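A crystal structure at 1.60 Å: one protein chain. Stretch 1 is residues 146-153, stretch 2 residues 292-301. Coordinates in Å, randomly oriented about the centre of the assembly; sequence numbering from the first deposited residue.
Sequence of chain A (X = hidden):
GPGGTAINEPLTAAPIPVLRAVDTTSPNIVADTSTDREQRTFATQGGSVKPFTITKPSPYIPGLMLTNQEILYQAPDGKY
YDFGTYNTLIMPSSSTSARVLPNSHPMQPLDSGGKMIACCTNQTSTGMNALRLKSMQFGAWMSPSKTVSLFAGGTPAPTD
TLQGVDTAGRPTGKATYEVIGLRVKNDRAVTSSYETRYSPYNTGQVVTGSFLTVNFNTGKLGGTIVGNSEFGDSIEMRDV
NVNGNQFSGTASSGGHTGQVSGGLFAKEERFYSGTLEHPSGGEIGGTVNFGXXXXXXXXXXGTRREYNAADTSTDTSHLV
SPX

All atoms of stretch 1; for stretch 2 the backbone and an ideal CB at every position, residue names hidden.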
# COMPACT_ATOMS: atom_id res chain seq x y z
N LYS A 146 5.97 12.89 -18.03
CA LYS A 146 5.33 11.60 -18.18
C LYS A 146 6.17 10.44 -17.71
O LYS A 146 5.81 9.30 -17.98
CB LYS A 146 4.86 11.31 -19.61
CG LYS A 146 4.04 12.40 -20.25
CD LYS A 146 2.78 12.63 -19.49
CE LYS A 146 1.89 13.67 -20.14
NZ LYS A 146 0.68 13.78 -19.28
N THR A 147 7.24 10.69 -16.99
CA THR A 147 7.90 9.62 -16.25
C THR A 147 7.15 9.42 -14.92
O THR A 147 6.50 10.33 -14.44
CB THR A 147 9.35 9.96 -16.00
OG1 THR A 147 9.46 11.18 -15.26
CG2 THR A 147 10.07 10.14 -17.33
N VAL A 148 7.25 8.21 -14.37
CA VAL A 148 6.36 7.79 -13.26
C VAL A 148 7.24 7.28 -12.12
O VAL A 148 8.22 6.57 -12.35
CB VAL A 148 5.38 6.70 -13.76
CG1 VAL A 148 4.53 6.08 -12.64
CG2 VAL A 148 4.44 7.28 -14.78
N SER A 149 6.85 7.60 -10.88
CA SER A 149 7.39 6.93 -9.69
C SER A 149 6.26 6.29 -8.90
O SER A 149 5.37 7.00 -8.39
CB SER A 149 8.17 7.89 -8.82
OG SER A 149 8.76 7.20 -7.76
N LEU A 150 6.25 4.97 -8.90
CA LEU A 150 5.24 4.21 -8.15
C LEU A 150 5.77 3.99 -6.76
O LEU A 150 7.00 3.81 -6.58
CB LEU A 150 4.88 2.92 -8.84
CG LEU A 150 4.38 3.07 -10.29
CD1 LEU A 150 5.49 2.74 -11.29
CD2 LEU A 150 3.05 2.36 -10.58
N PHE A 151 4.88 4.04 -5.75
CA PHE A 151 5.31 3.96 -4.36
C PHE A 151 4.35 3.12 -3.52
O PHE A 151 3.17 2.94 -3.83
CB PHE A 151 5.42 5.35 -3.70
CG PHE A 151 4.10 6.03 -3.49
CD1 PHE A 151 3.53 6.77 -4.50
CD2 PHE A 151 3.44 5.91 -2.27
CE1 PHE A 151 2.28 7.37 -4.30
CE2 PHE A 151 2.21 6.49 -2.09
CZ PHE A 151 1.64 7.22 -3.09
N ALA A 152 4.92 2.61 -2.44
CA ALA A 152 4.16 2.00 -1.33
C ALA A 152 4.91 2.42 -0.07
O ALA A 152 6.11 2.21 0.06
CB ALA A 152 4.07 0.49 -1.41
N GLY A 153 4.22 3.08 0.86
CA GLY A 153 4.90 3.52 2.06
C GLY A 153 3.96 3.61 3.26
O GLY A 153 2.74 3.65 3.11
N UNK A 292 14.40 1.15 -15.51
CA UNK A 292 14.19 2.59 -15.52
C UNK A 292 13.10 2.98 -16.50
O UNK A 292 13.18 2.66 -17.70
CB UNK A 292 15.49 3.32 -15.87
N UNK A 293 12.06 3.64 -15.99
CA UNK A 293 10.92 4.10 -16.77
C UNK A 293 10.15 3.04 -17.51
O UNK A 293 9.39 3.32 -18.45
CB UNK A 293 11.40 5.14 -17.79
N UNK A 294 10.26 1.80 -17.06
CA UNK A 294 9.45 0.76 -17.66
C UNK A 294 7.99 0.91 -17.36
O UNK A 294 7.62 1.11 -16.19
CB UNK A 294 9.93 -0.62 -17.19
N UNK A 295 7.12 0.78 -18.36
CA UNK A 295 5.70 0.83 -18.09
C UNK A 295 5.16 -0.41 -17.35
O UNK A 295 4.01 -0.39 -16.94
CB UNK A 295 4.95 1.01 -19.41
N UNK A 296 5.98 -1.46 -17.17
CA UNK A 296 5.62 -2.64 -16.43
C UNK A 296 5.72 -2.40 -14.93
O UNK A 296 5.23 -3.21 -14.14
CB UNK A 296 6.51 -3.81 -16.84
N UNK A 297 6.39 -1.31 -14.53
CA UNK A 297 6.68 -1.12 -13.09
C UNK A 297 5.39 -0.93 -12.32
O UNK A 297 4.41 -0.34 -12.77
CB UNK A 297 7.60 0.08 -12.87
N UNK A 298 5.40 -1.47 -11.10
CA UNK A 298 4.17 -1.58 -10.28
C UNK A 298 4.46 -1.19 -8.84
O UNK A 298 5.57 -1.43 -8.34
CB UNK A 298 3.60 -3.00 -10.33
N UNK A 299 3.45 -0.66 -8.18
CA UNK A 299 3.37 -0.72 -6.71
C UNK A 299 2.24 -1.62 -6.28
O UNK A 299 1.37 -1.99 -7.05
CB UNK A 299 3.18 0.68 -6.11
N UNK A 300 2.25 -2.04 -5.02
CA UNK A 300 1.20 -2.89 -4.51
C UNK A 300 1.03 -2.67 -3.02
O UNK A 300 1.96 -2.21 -2.34
CB UNK A 300 1.50 -4.36 -4.81
N UNK A 301 -0.17 -2.99 -2.52
CA UNK A 301 -0.44 -2.95 -1.11
C UNK A 301 -1.61 -3.83 -0.78
O UNK A 301 -2.46 -4.17 -1.65
CB UNK A 301 -0.70 -1.52 -0.64

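Position 292 lies beyond the reach of stretch 1: nothing there comes within 5.5 Å of its ideal CB, so almost any residue would do. It is Ser-292.

Position 293 has phi/psi of 58/22, a left-handed conformation that favours glycine, asparagine or aspartate. Its CB points sideways, 5.2 Å from Thr-147 CG2, and beyond it lie the backbone N and O of Val-148, a donor and an acceptor. A short polar side chain could approach them. The deposited Asn-293 suits both conditions: with chi1 in m, its end comes nearer than its CB, bringing OD1 to 3.6 Å from Thr-147 CB. Contact with the strand is made through solvent, since one water is held between Val-148 N and Asn-293 OD1, and another donates to both Val-148 O and Asn-293 OD1.

Positions 294 to 297 form a type I turn, closed by a backbone bond of 3.2 Å from the N of 297 to the O of 294. The first three corners are free of stretch 1, so the turn is the visible guide. A small acceptor at 294 could take a hydrogen bond from the N of 296, and Ser-294 does so, its OG accepting from that N at 3.1 Å. At 295 a phi of -71 suits proline, among others, and Pro-295 is found. Position 296, pointing away, is permissive; it holds Leu-296.

At 297 the chain turns back toward stretch 1, and the ideal CB stands 3.7 Å from Leu-150 CD1. An aliphatic residue could extend that contact, while a polar one could reach for water near Val-148 O. Asn-297 does some of both: its CB packs 3.8 Å from Leu-150 CD1, and its ND2 donates to a water that in turn donates to Val-148 O.

From 298 the chain runs as a strand roughly parallel to 148-153, at 19°. The CB of 298 points away, so stretch 1 scarcely limits its size; Ala-298 offers mainly its CA, 4.1 Å from Leu-150 CD2.

Position 299 is the most constrained. Its CB faces stretch 1, just 3.2 Å from Phe-151 O and 3.9 Å from Leu-150 CB, which argues for alanine, serine or another small residue. Ser-299, chi1 in p, places OG 3.4 Å from Phe-151 O; that hydroxyl is hydrogen-bonded elsewhere in the structure.

Position 300 points away, so stretch 1 sets no limit on its size, and it is Phe-300; its backbone O meets Ala-152 CB at 3.6 Å. At 301 the ideal CB would point toward Ala-152 CB, 5.2 Å off, so a small residue fits; Gly-301 has no side chain to put there.

Stretch 2 (292-301) SNSPLNASFG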
# COMPACT_ATOMS: atom_id res chain seq x y z
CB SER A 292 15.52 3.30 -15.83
OG SER A 292 15.34 4.69 -15.98
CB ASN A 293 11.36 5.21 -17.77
CG ASN A 293 11.90 6.40 -17.06
OD1 ASN A 293 11.28 6.90 -16.15
ND2 ASN A 293 13.06 6.87 -17.46
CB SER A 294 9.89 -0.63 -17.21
OG SER A 294 8.99 -1.63 -17.65
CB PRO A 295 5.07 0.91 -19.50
CG PRO A 295 6.07 0.20 -20.35
CD PRO A 295 7.41 0.64 -19.81
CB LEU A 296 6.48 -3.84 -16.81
CG LEU A 296 6.42 -4.24 -18.28
CD1 LEU A 296 7.38 -5.39 -18.50
CD2 LEU A 296 5.00 -4.62 -18.69
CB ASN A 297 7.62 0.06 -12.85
CG ASN A 297 9.01 -0.18 -13.43
OD1 ASN A 297 9.29 -1.27 -13.91
ND2 ASN A 297 9.90 0.79 -13.28
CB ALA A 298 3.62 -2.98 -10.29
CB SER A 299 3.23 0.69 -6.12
OG SER A 299 2.05 1.32 -6.60
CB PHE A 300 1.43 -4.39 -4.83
CG PHE A 300 2.67 -4.97 -4.20
CD1 PHE A 300 3.89 -4.95 -4.86
CD2 PHE A 300 2.59 -5.62 -2.97
CE1 PHE A 300 5.01 -5.48 -4.28
CE2 PHE A 300 3.74 -6.14 -2.38
CZ PHE A 300 4.92 -6.08 -3.04
O HOH W 1 9.16 3.49 -12.43
O HOH W 2 8.33 6.07 -15.97
O HOH W 3 10.67 6.93 -13.56
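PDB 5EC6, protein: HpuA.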